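Side-chain contacts in packaging enzyme P4 (Pseudomonas phage phi13, PDB 4BLP), which probably acts as a hexameric, RecA-like NTPase that couples nucleotide hydrolysis to packaging of the viral RNA genome: residues S53-G58 against P63-F68; R128-L133 against I245-G250; N138-N143 against S160-A165; M280-V283 against V289-T292. One frame throughout, in Å; residues are numbered along the deposited sequence.

Contacts 1 and 3 are buried and lie on opposite sides of the chain's centre, about 34 Å apart between centres; contacts 2 and 4 are only partly buried. Contact 1 relies on a carboxylate that binds backbone N-H groups, contact 2 on a small apolar overlap with a bridging water, contact 3 on indoles and an amide, and contact 4 on paired strands. Neighbouring contacts touch: Ile-66 and Phe-68 of contact 1 pack on Ile-245 of contact 2, joining the small antiparallel sheet to helix 233-248, while contact 3 meets contact 4, in the main sheet, through Gln-140, Gln-291 and Trp-162. Among the four, contact 2 reaches a neighbouring subunit.

Contact 1 (S53-G58 against P63-F68); sequences SLRDGG and PSEILF
Glu-65 grips the loop at 53-58 with both oxygens of its carboxylate. Glu-65 OE1 accepts from Leu-54 N at 3.2 Å, and Glu-65 OE2 from Arg-55 N at 2.9 Å. Both donors come in on the syn side and lie somewhat out of the carboxylate plane, by 20° and 24°, and neither bond is straight. Holding the carboxylate by both oxygens restricts its rotation. Leu-62 N, in the connection between the segments, is a further donor to OE1, so the buried acid is met by three backbone N-H groups, which would probably favour its charged form. The side chain reaches the loop with CG beside its own backbone N and the chain extended beyond it (chi2 174°). Leu-54 CB lies against the carboxylate, 3.4 Å from Glu-65 OE1.

Glu-65 and Leu-67 face the loop from strand 65-70, an outer strand of the three-stranded antiparallel sheet; Val-76 and Phe-111, from its other two strands, pack against Glu-65.

The loop has its own internal bonding. Ser-53 OG accepts from Asp-56 N at 3.2 Å, an ST motif, and Ser-53 O receives Gly-58 N, so the chain at 53-58 forms a compact turn with its leading amides directed at Glu-65. Arg-55 leads its guanidinium away from the contact, to a salt bridge from Arg-55 NH1 to Asp-56 OD1 at 2.8 Å.

Apolar contact is slighter. Leu-54 CD1 reaches Leu-67 CB at 4.1 Å, the two leucines crossing at about a right angle.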
loop_
_atom_site.group_PDB
_atom_site.type_symbol
_atom_site.label_atom_id
_atom_site.label_comp_id
_atom_site.label_asym_id
_atom_site.label_seq_id
_atom_site.Cartn_x
_atom_site.Cartn_y
_atom_site.Cartn_z
ATOM N N SER D 53 26.957 17.593 -10.643
ATOM C CA SER D 53 27.376 16.213 -10.470
ATOM C C SER D 53 26.464 15.521 -9.465
ATOM O O SER D 53 25.762 16.204 -8.694
ATOM C CB SER D 53 28.803 16.156 -9.947
ATOM O OG SER D 53 28.880 16.704 -8.643
ATOM N N LEU D 54 26.537 14.196 -9.413
ATOM C CA LEU D 54 25.718 13.443 -8.428
ATOM C C LEU D 54 26.120 13.841 -6.994
ATOM O O LEU D 54 25.243 13.987 -6.138
ATOM C CB LEU D 54 25.878 11.951 -8.630
ATOM C CG LEU D 54 25.181 11.444 -9.921
ATOM C CD1 LEU D 54 25.731 10.078 -10.340
ATOM C CD2 LEU D 54 23.661 11.289 -9.700
ATOM N N ARG D 55 27.429 14.041 -6.728
ATOM C CA ARG D 55 27.834 14.442 -5.370
ATOM C C ARG D 55 27.324 15.828 -4.997
ATOM O O ARG D 55 27.162 16.129 -3.805
ATOM C CB ARG D 55 29.357 14.365 -5.192
ATOM C CG ARG D 55 30.167 15.340 -6.004
ATOM C CD ARG D 55 31.597 15.419 -5.454
ATOM N NE ARG D 55 31.656 15.672 -4.008
ATOM C CZ ARG D 55 31.718 16.880 -3.456
ATOM N NH1 ARG D 55 31.702 17.967 -4.216
ATOM N NH2 ARG D 55 31.791 17.011 -2.139
ATOM N N ASP D 56 27.079 16.663 -5.986
ATOM C CA ASP D 56 26.608 18.029 -5.739
ATOM C C ASP D 56 25.082 18.177 -5.888
ATOM O O ASP D 56 24.572 19.295 -6.015
ATOM C CB ASP D 56 27.320 19.012 -6.673
ATOM C CG ASP D 56 28.812 19.206 -6.402
ATOM O OD1 ASP D 56 29.280 18.820 -5.312
ATOM O OD2 ASP D 56 29.505 19.720 -7.286
ATOM N N GLY D 57 24.361 17.071 -5.826
ATOM C CA GLY D 57 22.896 17.143 -5.829
ATOM C C GLY D 57 22.216 17.153 -7.186
ATOM O O GLY D 57 21.004 17.333 -7.263
ATOM N N GLY D 58 22.983 16.966 -8.266
ATOM C CA GLY D 58 22.415 16.917 -9.618
ATOM C C GLY D 58 22.338 15.531 -10.211
ATOM O O GLY D 58 22.403 14.521 -9.486
ATOM N N PRO D 63 32.974 11.361 -14.603
ATOM C CA PRO D 63 33.591 10.085 -15.040
ATOM C C PRO D 63 33.964 9.175 -13.861
ATOM O O PRO D 63 34.011 7.953 -14.029
ATOM C CB PRO D 63 34.851 10.544 -15.795
ATOM C CG PRO D 63 34.499 11.951 -16.255
ATOM C CD PRO D 63 33.708 12.535 -15.123
ATOM N N SER D 64 34.187 9.753 -12.663
ATOM C CA SER D 64 34.533 8.969 -11.469
ATOM C C SER D 64 33.308 8.356 -10.746
ATOM O O SER D 64 33.489 7.512 -9.860
ATOM C CB SER D 64 35.281 9.846 -10.468
ATOM O OG SER D 64 34.511 10.993 -10.130
ATOM N N GLU D 65 32.081 8.809 -11.076
ATOM C CA GLU D 65 30.889 8.359 -10.332
ATOM C C GLU D 65 30.152 7.200 -10.978
ATOM O O GLU D 65 29.914 7.215 -12.180
ATOM C CB GLU D 65 29.885 9.512 -10.185
ATOM C CG GLU D 65 30.375 10.640 -9.279
ATOM C CD GLU D 65 29.487 11.872 -9.212
ATOM O OE1 GLU D 65 28.883 12.254 -10.245
ATOM O OE2 GLU D 65 29.442 12.500 -8.126
ATOM N N ILE D 66 29.775 6.194 -10.185
ATOM C CA ILE D 66 28.946 5.091 -10.677
ATOM C C ILE D 66 27.643 5.136 -9.882
ATOM O O ILE D 66 27.667 4.919 -8.673
ATOM C CB ILE D 66 29.595 3.698 -10.576
ATOM C CG1 ILE D 66 30.958 3.646 -11.311
ATOM C CG2 ILE D 66 28.618 2.609 -11.141
ATOM C CD1 ILE D 66 31.788 2.401 -10.903
ATOM N N LEU D 67 26.529 5.353 -10.565
ATOM C CA LEU D 67 25.212 5.337 -9.928
ATOM C C LEU D 67 24.663 3.910 -9.951
ATOM O O LEU D 67 24.718 3.240 -10.990
ATOM C CB LEU D 67 24.255 6.261 -10.716
ATOM C CG LEU D 67 22.793 6.314 -10.238
ATOM C CD1 LEU D 67 22.696 7.040 -8.852
ATOM C CD2 LEU D 67 21.923 7.049 -11.290
ATOM N N PHE D 68 24.135 3.438 -8.823
ATOM C CA PHE D 68 23.495 2.126 -8.745
ATOM C C PHE D 68 22.399 2.201 -7.690
ATOM O O PHE D 68 22.114 3.284 -7.158
ATOM C CB PHE D 68 24.525 1.014 -8.451
ATOM C CG PHE D 68 25.264 1.092 -7.121
ATOM C CD1 PHE D 68 26.294 2.016 -6.927
ATOM C CD2 PHE D 68 24.988 0.186 -6.101
ATOM C CE1 PHE D 68 27.024 2.042 -5.718
ATOM C CE2 PHE D 68 25.723 0.203 -4.911
ATOM C CZ PHE D 68 26.708 1.154 -4.711
#

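Contact 2 (R128-L133 against I245-G250); sequences RPVASL and ICAELG
Val-130 sets its two methyls over the last turn of helix 233-248. Val-130 CG2 rests on the backbone of Glu-248, 3.6 Å from Glu-248 N, and also touches Ala-247 CB at 4.0 Å. Val-130 CG1 turns to the carboxylate, 3.7 Å from Glu-248 OE1. The valine backbone takes part as well: Val-130 O lies 3.5 Å from Ala-247 CB, so the small alanine is met by both main chain and side chain and the segments come close, with the CA atoms of Val-130 and Ala-247 6.1 Å apart.

No direct hydrogen bond crosses between the segments; a water does the polar work. It donates to Arg-128 O at 2.7 Å and to Glu-248 OE1 at 3.0 Å. A bend in the glutamate (chi2 62°) folds OE1 back toward the loop, where it can both take the water and meet the valine methyls at a slant. Gly-250, with positive phi, ends the helix in a Schellman motif.

The extended 128-133 loop is itself an interface element: Arg-128 NH2 forms a salt bridge with Glu-195 of a neighbouring subunit. Val-130 thus packs this subunit-facing loop onto helix 233-248, whose Ile-245 and Glu-248 lean on Ile-66 of strand 65-70 and whose end, at Leu-249, touches helix 79-91.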
loop_
_atom_site.group_PDB
_atom_site.type_symbol
_atom_site.label_atom_id
_atom_site.label_comp_id
_atom_site.label_asym_id
_atom_site.label_seq_id
_atom_site.Cartn_x
_atom_site.Cartn_y
_atom_site.Cartn_z
ATOM N N ARG D 128 26.714 -2.910 -14.570
ATOM C CA ARG D 128 27.298 -3.654 -15.716
ATOM C C ARG D 128 28.126 -4.840 -15.229
ATOM O O ARG D 128 29.027 -4.641 -14.412
ATOM C CB ARG D 128 28.209 -2.727 -16.539
ATOM C CG ARG D 128 27.449 -1.742 -17.376
ATOM C CD ARG D 128 28.343 -0.730 -18.087
ATOM N NE ARG D 128 27.500 0.320 -18.675
ATOM C CZ ARG D 128 27.084 1.412 -18.028
ATOM N NH1 ARG D 128 27.488 1.655 -16.784
ATOM N NH2 ARG D 128 26.262 2.265 -18.618
ATOM N N PRO D 129 27.798 -6.073 -15.660
ATOM C CA PRO D 129 28.617 -7.229 -15.240
ATOM C C PRO D 129 30.006 -7.147 -15.883
ATOM O O PRO D 129 30.120 -6.900 -17.092
ATOM C CB PRO D 129 27.847 -8.450 -15.781
ATOM C CG PRO D 129 26.534 -7.941 -16.268
ATOM C CD PRO D 129 26.659 -6.469 -16.518
ATOM N N VAL D 130 31.057 -7.389 -15.096
ATOM C CA VAL D 130 32.448 -7.401 -15.630
ATOM C C VAL D 130 33.228 -8.526 -14.926
ATOM O O VAL D 130 32.891 -8.899 -13.806
ATOM C CB VAL D 130 33.201 -6.034 -15.475
ATOM C CG1 VAL D 130 32.470 -4.878 -16.177
ATOM C CG2 VAL D 130 33.447 -5.684 -14.015
ATOM N N ALA D 131 34.286 -9.012 -15.554
ATOM C CA ALA D 131 35.198 -9.976 -14.926
ATOM C C ALA D 131 36.536 -9.826 -15.559
ATOM O O ALA D 131 36.617 -9.455 -16.738
ATOM C CB ALA D 131 34.701 -11.409 -15.070
ATOM N N SER D 132 37.591 -10.090 -14.797
ATOM C CA SER D 132 38.944 -10.018 -15.339
ATOM C C SER D 132 39.815 -11.054 -14.695
ATOM O O SER D 132 39.771 -11.223 -13.474
ATOM C CB SER D 132 39.535 -8.624 -15.138
ATOM O OG SER D 132 40.864 -8.543 -15.626
ATOM N N LEU D 133 40.635 -11.729 -15.515
ATOM C CA LEU D 133 41.612 -12.692 -15.005
ATOM C C LEU D 133 42.699 -11.946 -14.244
ATOM O O LEU D 133 43.457 -12.562 -13.500
ATOM C CB LEU D 133 42.236 -13.502 -16.157
ATOM C CG LEU D 133 41.383 -14.584 -16.810
ATOM C CD1 LEU D 133 42.112 -15.203 -17.985
ATOM C CD2 LEU D 133 40.987 -15.654 -15.819
ATOM N N ILE D 245 29.435 -4.013 -8.458
ATOM C CA ILE D 245 30.237 -2.817 -8.085
ATOM C C ILE D 245 31.608 -3.334 -7.617
ATOM O O ILE D 245 32.650 -2.811 -8.024
ATOM C CB ILE D 245 29.531 -1.980 -6.962
ATOM C CG1 ILE D 245 28.336 -1.212 -7.553
ATOM C CG2 ILE D 245 30.543 -1.075 -6.189
ATOM C CD1 ILE D 245 28.743 -0.057 -8.583
ATOM N N CYS D 246 31.616 -4.383 -6.780
ATOM C CA CYS D 246 32.909 -4.966 -6.337
ATOM C C CYS D 246 33.733 -5.462 -7.551
ATOM O O CYS D 246 34.950 -5.231 -7.616
ATOM C CB CYS D 246 32.676 -6.116 -5.366
ATOM S SG CYS D 246 31.983 -5.621 -3.778
ATOM N N ALA D 247 33.070 -6.147 -8.502
ATOM C CA ALA D 247 33.753 -6.664 -9.690
ATOM C C ALA D 247 34.355 -5.499 -10.486
ATOM O O ALA D 247 35.498 -5.592 -10.928
ATOM C CB ALA D 247 32.789 -7.478 -10.557
ATOM N N GLU D 248 33.580 -4.408 -10.689
ATOM C CA GLU D 248 34.074 -3.234 -11.435
ATOM C C GLU D 248 35.336 -2.639 -10.759
ATOM O O GLU D 248 36.254 -2.169 -11.441
ATOM C CB GLU D 248 32.947 -2.180 -11.516
ATOM C CG GLU D 248 33.383 -0.854 -12.136
ATOM C CD GLU D 248 33.853 -0.921 -13.576
ATOM O OE1 GLU D 248 33.528 -1.901 -14.284
ATOM O OE2 GLU D 248 34.531 0.031 -14.009
ATOM N N LEU D 249 35.363 -2.664 -9.416
ATOM C CA LEU D 249 36.465 -2.076 -8.631
ATOM C C LEU D 249 37.608 -3.088 -8.377
ATOM O O LEU D 249 38.603 -2.730 -7.739
ATOM C CB LEU D 249 35.889 -1.536 -7.303
ATOM C CG LEU D 249 34.778 -0.453 -7.477
ATOM C CD1 LEU D 249 34.141 -0.110 -6.155
ATOM C CD2 LEU D 249 35.354 0.817 -8.167
ATOM N N GLY D 250 37.454 -4.307 -8.896
ATOM C CA GLY D 250 38.459 -5.370 -8.786
ATOM C C GLY D 250 38.717 -5.836 -7.356
ATOM O O GLY D 250 39.826 -6.253 -7.024
HETATM O O HOH W 1 30.619 -2.457 -13.934
#

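Contact 3 (N138-N143 against S160-A165); sequences NWQVRN and SKWLNA
Gln-140 OE1 lies at the edge of the Trp-162 indole, in the plane of the ring and 3.4 Å from Trp-162 CZ2, while it also accepts a hydrogen bond from Gln-291 NE2 of strand 287-295. The contact with the ring is thus made by an oxygen facing aromatic C-H groups, a mildly favourable electrostatic arrangement, and the amide plane is turned 63° from the indole plane. At the other end of the amide, Gln-140 NE2 sits 3.6 Å above the plane of Trp-139, displaced toward the rim of the ring, and donates to Gln-166 OE1. Partners at both ends fix the amide's rotation, and a bend at chi2 (-61°) brings it there.

Val-141 N bonds to Trp-139 O at 2.8 Å around Gln-140, whose phi is positive (73°): a classic gamma turn. It places the Trp-139 and Gln-140 side chains next to each other, both running toward helix 159-164.

The remaining packing is apolar. Trp-139 brings the six-membered part of its indole to the corresponding part of Trp-162, with Trp-139 CZ2 4.1 Å from Trp-162 CH2; the two side chains approach at a slant. Trp-139 CH2 also meets Leu-163 CD2 at 4.3 Å. His-149 makes an edge-to-face contact with Trp-139, and Val-254 touches both Trp-139 and Leu-163.

Helix 159-164 follows strand 147-152 and a probable Walker A loop that would include Ser-160. The contact therefore ties the loop between strands 136-137 and 144-145 to the helix of the strand-loop-helix unit characteristic of P-loop NTPases.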
loop_
_atom_site.group_PDB
_atom_site.type_symbol
_atom_site.label_atom_id
_atom_site.label_comp_id
_atom_site.label_asym_id
_atom_site.label_seq_id
_atom_site.Cartn_x
_atom_site.Cartn_y
_atom_site.Cartn_z
ATOM N N ASN D 138 42.477 -14.629 -3.469
ATOM C CA ASN D 138 42.720 -15.855 -2.726
ATOM C C ASN D 138 41.738 -15.938 -1.577
ATOM O O ASN D 138 41.966 -15.381 -0.501
ATOM C CB ASN D 138 44.195 -15.919 -2.235
ATOM C CG ASN D 138 44.613 -17.273 -1.721
ATOM O OD1 ASN D 138 43.806 -18.189 -1.546
ATOM N ND2 ASN D 138 45.898 -17.433 -1.452
ATOM N N TRP D 139 40.573 -16.532 -1.846
ATOM C CA TRP D 139 39.524 -16.730 -0.847
ATOM C C TRP D 139 38.861 -18.034 -1.174
ATOM O O TRP D 139 38.152 -18.096 -2.185
ATOM C CB TRP D 139 38.494 -15.584 -0.833
ATOM C CG TRP D 139 37.286 -15.874 0.034
ATOM C CD1 TRP D 139 36.010 -16.109 -0.386
ATOM C CD2 TRP D 139 37.253 -15.934 1.468
ATOM N NE1 TRP D 139 35.198 -16.367 0.694
ATOM C CE2 TRP D 139 35.930 -16.250 1.845
ATOM C CE3 TRP D 139 38.236 -15.791 2.480
ATOM C CZ2 TRP D 139 35.549 -16.406 3.186
ATOM C CZ3 TRP D 139 37.840 -15.875 3.811
ATOM C CH2 TRP D 139 36.514 -16.197 4.153
ATOM N N GLN D 140 39.125 -19.082 -0.330
ATOM C CA GLN D 140 38.582 -20.452 -0.485
ATOM C C GLN D 140 39.260 -21.159 -1.656
ATOM O O GLN D 140 39.614 -22.321 -1.523
ATOM C CB GLN D 140 37.036 -20.461 -0.623
ATOM C CG GLN D 140 36.321 -19.738 0.533
ATOM C CD GLN D 140 36.626 -20.387 1.862
ATOM O OE1 GLN D 140 36.273 -21.542 2.108
ATOM N NE2 GLN D 140 37.312 -19.666 2.754
ATOM N N VAL D 141 39.423 -20.469 -2.804
ATOM C CA VAL D 141 40.171 -20.926 -3.992
ATOM C C VAL D 141 41.164 -19.816 -4.298
ATOM O O VAL D 141 40.926 -18.675 -3.897
ATOM C CB VAL D 141 39.301 -21.297 -5.214
ATOM C CG1 VAL D 141 38.387 -22.478 -4.891
ATOM C CG2 VAL D 141 38.507 -20.089 -5.739
ATOM N N ARG D 142 42.251 -20.122 -5.036
ATOM C CA ARG D 142 43.285 -19.131 -5.315
ATOM C C ARG D 142 42.865 -18.033 -6.280
ATOM O O ARG D 142 43.475 -16.962 -6.270
ATOM C CB ARG D 142 44.538 -19.832 -5.886
ATOM C CG ARG D 142 45.258 -20.667 -4.833
ATOM C CD ARG D 142 46.527 -21.266 -5.371
ATOM N NE ARG D 142 47.138 -22.120 -4.361
ATOM C CZ ARG D 142 48.110 -22.986 -4.608
ATOM N NH1 ARG D 142 48.592 -23.120 -5.838
ATOM N NH2 ARG D 142 48.609 -23.726 -3.630
ATOM N N ASN D 143 41.832 -18.283 -7.107
ATOM C CA ASN D 143 41.460 -17.364 -8.175
ATOM C C ASN D 143 39.971 -17.043 -8.178
ATOM O O ASN D 143 39.333 -17.052 -9.228
ATOM C CB ASN D 143 41.875 -17.988 -9.520
ATOM C CG ASN D 143 41.216 -19.326 -9.812
ATOM O OD1 ASN D 143 40.704 -20.022 -8.913
ATOM N ND2 ASN D 143 41.155 -19.658 -11.086
ATOM N N SER D 160 29.538 -16.585 11.926
ATOM C CA SER D 160 30.627 -15.806 12.538
ATOM C C SER D 160 31.796 -16.677 12.941
ATOM O O SER D 160 32.945 -16.279 12.728
ATOM C CB SER D 160 30.125 -15.050 13.770
ATOM O OG SER D 160 29.166 -14.098 13.361
ATOM N N LYS D 161 31.520 -17.852 13.537
ATOM C CA LYS D 161 32.540 -18.784 14.000
ATOM C C LYS D 161 33.318 -19.337 12.814
ATOM O O LYS D 161 34.548 -19.423 12.875
ATOM C CB LYS D 161 31.907 -19.925 14.816
ATOM C CG LYS D 161 32.921 -20.812 15.513
ATOM C CD LYS D 161 32.264 -21.873 16.389
ATOM C CE LYS D 161 33.248 -22.942 16.801
ATOM N NZ LYS D 161 32.563 -24.135 17.361
ATOM N N TRP D 162 32.607 -19.752 11.742
ATOM C CA TRP D 162 33.291 -20.276 10.559
ATOM C C TRP D 162 34.145 -19.152 9.922
ATOM O O TRP D 162 35.283 -19.402 9.540
ATOM C CB TRP D 162 32.289 -20.829 9.539
ATOM C CG TRP D 162 32.982 -21.369 8.319
ATOM C CD1 TRP D 162 33.606 -22.578 8.203
ATOM C CD2 TRP D 162 33.195 -20.682 7.069
ATOM N NE1 TRP D 162 34.177 -22.701 6.952
ATOM C CE2 TRP D 162 33.927 -21.557 6.229
ATOM C CE3 TRP D 162 32.805 -19.424 6.560
ATOM C CZ2 TRP D 162 34.318 -21.198 4.925
ATOM C CZ3 TRP D 162 33.175 -19.081 5.261
ATOM C CH2 TRP D 162 33.918 -19.958 4.460
ATOM N N LEU D 163 33.598 -17.937 9.831
ATOM C CA LEU D 163 34.307 -16.786 9.234
ATOM C C LEU D 163 35.583 -16.468 9.991
ATOM O O LEU D 163 36.628 -16.306 9.369
ATOM C CB LEU D 163 33.402 -15.539 9.146
ATOM C CG LEU D 163 32.443 -15.541 7.951
ATOM C CD1 LEU D 163 31.328 -14.509 8.136
ATOM C CD2 LEU D 163 33.166 -15.281 6.645
ATOM N N ASN D 164 35.518 -16.459 11.334
ATOM C CA ASN D 164 36.678 -16.175 12.179
ATOM C C ASN D 164 37.757 -17.222 11.990
ATOM O O ASN D 164 38.945 -16.894 12.054
ATOM C CB ASN D 164 36.272 -16.071 13.647
ATOM C CG ASN D 164 35.544 -14.786 13.958
ATOM O OD1 ASN D 164 35.757 -13.754 13.305
ATOM N ND2 ASN D 164 34.668 -14.825 14.960
ATOM N N ALA D 165 37.352 -18.472 11.694
ATOM C CA ALA D 165 38.266 -19.587 11.446
ATOM C C ALA D 165 38.954 -19.481 10.085
ATOM O O ALA D 165 39.925 -20.191 9.855
ATOM C CB ALA D 165 37.522 -20.919 11.555
#

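Contact 4 (M280-V283 against V289-T292); sequences MTVV and VSQT
Gln-291 NE2 donates to Thr-281 OG1 at 2.8 Å, a nearly straight bond (168°) that lies close to the amide plane of the glutamine. The two side chains run side by side from a non-hydrogen-bonded pair, where the CA atoms are only 4.3 Å apart. With CG anti to its backbone N (chi1 -176°) and the chain extended, Gln-291 carries its amide up to the hydroxyl. Thr-281 OG1 is also hydrogen-bonded to His-149 NE2, and Gln-291 NE2 also donates to Gln-140 OE1; these second partners position the pair.

On the other face, Val-282 packs against two successive residues of its partner strand. Val-282 CG1 touches Val-289 CB at 4.0 Å, and Val-282 CG2 lies 3.4 Å from Ser-290 OG. Both partners face one valine because the strand carries a classic beta bulge.

The backbone sets this register. Met-280 and Thr-292 form a hydrogen-bonded pair, Met-280 N to Thr-292 O at 2.8 Å and Thr-292 N to Met-280 O at 2.9 Å. Across the bulge, Val-282 N bonds to Ser-290 O, while Val-282 O receives Val-289 N at 2.7 Å.

Segments 280-283 and 290-292 run antiparallel, their directions at 174°, within the hairpin of strands 279-284 and 287-295. In the main mixed sheet, strand 147-152 flanks 279-284, and strand 298-302 flanks 287-295. Helix 266-274 packs on Met-280, Val-282 and Thr-292, while Trp-162 of helix 159-164 packs on Thr-281 and Val-283 across the sheet.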
loop_
_atom_site.group_PDB
_atom_site.type_symbol
_atom_site.label_atom_id
_atom_site.label_comp_id
_atom_site.label_asym_id
_atom_site.label_seq_id
_atom_site.Cartn_x
_atom_site.Cartn_y
_atom_site.Cartn_z
ATOM N N MET D 280 29.230 -18.320 -2.958
ATOM C CA MET D 280 28.346 -18.533 -1.826
ATOM C C MET D 280 28.821 -19.761 -1.061
ATOM O O MET D 280 29.111 -20.788 -1.670
ATOM C CB MET D 280 26.890 -18.770 -2.316
ATOM C CG MET D 280 25.931 -19.030 -1.168
ATOM S SD MET D 280 24.226 -19.238 -1.716
ATOM C CE MET D 280 24.233 -21.029 -2.038
ATOM N N THR D 281 28.857 -19.662 0.262
ATOM C CA THR D 281 29.164 -20.778 1.173
ATOM C C THR D 281 27.986 -20.947 2.105
ATOM O O THR D 281 27.551 -19.962 2.713
ATOM C CB THR D 281 30.472 -20.518 1.990
ATOM O OG1 THR D 281 31.562 -20.333 1.090
ATOM C CG2 THR D 281 30.811 -21.683 2.951
ATOM N N VAL D 282 27.452 -22.166 2.187
ATOM C CA VAL D 282 26.370 -22.498 3.135
ATOM C C VAL D 282 27.052 -23.115 4.354
ATOM O O VAL D 282 27.842 -24.072 4.216
ATOM C CB VAL D 282 25.294 -23.455 2.540
ATOM C CG1 VAL D 282 24.248 -23.822 3.607
ATOM C CG2 VAL D 282 24.630 -22.827 1.317
ATOM N N VAL D 283 26.765 -22.564 5.539
ATOM C CA VAL D 283 27.366 -23.050 6.779
ATOM C C VAL D 283 26.281 -23.583 7.729
ATOM O O VAL D 283 25.204 -22.999 7.852
ATOM C CB VAL D 283 28.227 -21.918 7.450
ATOM C CG1 VAL D 283 28.586 -22.217 8.907
ATOM C CG2 VAL D 283 29.484 -21.621 6.630
ATOM N N VAL D 289 28.651 -26.671 4.450
ATOM C CA VAL D 289 27.666 -27.639 3.949
ATOM C C VAL D 289 27.881 -27.745 2.424
ATOM O O VAL D 289 27.967 -28.839 1.875
ATOM C CB VAL D 289 26.213 -27.212 4.313
ATOM C CG1 VAL D 289 25.183 -28.071 3.569
ATOM C CG2 VAL D 289 25.986 -27.277 5.818
ATOM N N SER D 290 27.970 -26.602 1.762
ATOM C CA SER D 290 28.157 -26.512 0.322
ATOM C C SER D 290 28.837 -25.202 -0.015
ATOM O O SER D 290 28.813 -24.268 0.787
ATOM C CB SER D 290 26.822 -26.627 -0.408
ATOM O OG SER D 290 26.018 -25.484 -0.198
ATOM N N GLN D 291 29.473 -25.147 -1.195
ATOM C CA GLN D 291 30.150 -23.938 -1.616
ATOM C C GLN D 291 30.137 -23.869 -3.127
ATOM O O GLN D 291 30.289 -24.892 -3.771
ATOM C CB GLN D 291 31.570 -23.931 -1.061
ATOM C CG GLN D 291 32.364 -22.628 -1.372
ATOM C CD GLN D 291 33.677 -22.701 -0.637
ATOM O OE1 GLN D 291 34.614 -23.379 -1.081
ATOM N NE2 GLN D 291 33.744 -22.057 0.522
ATOM N N THR D 292 29.945 -22.680 -3.689
ATOM C CA THR D 292 30.017 -22.504 -5.142
ATOM C C THR D 292 30.702 -21.189 -5.400
ATOM O O THR D 292 30.355 -20.192 -4.747
ATOM C CB THR D 292 28.667 -22.629 -5.856
ATOM O OG1 THR D 292 28.903 -22.445 -7.272
ATOM C CG2 THR D 292 27.587 -21.614 -5.339
#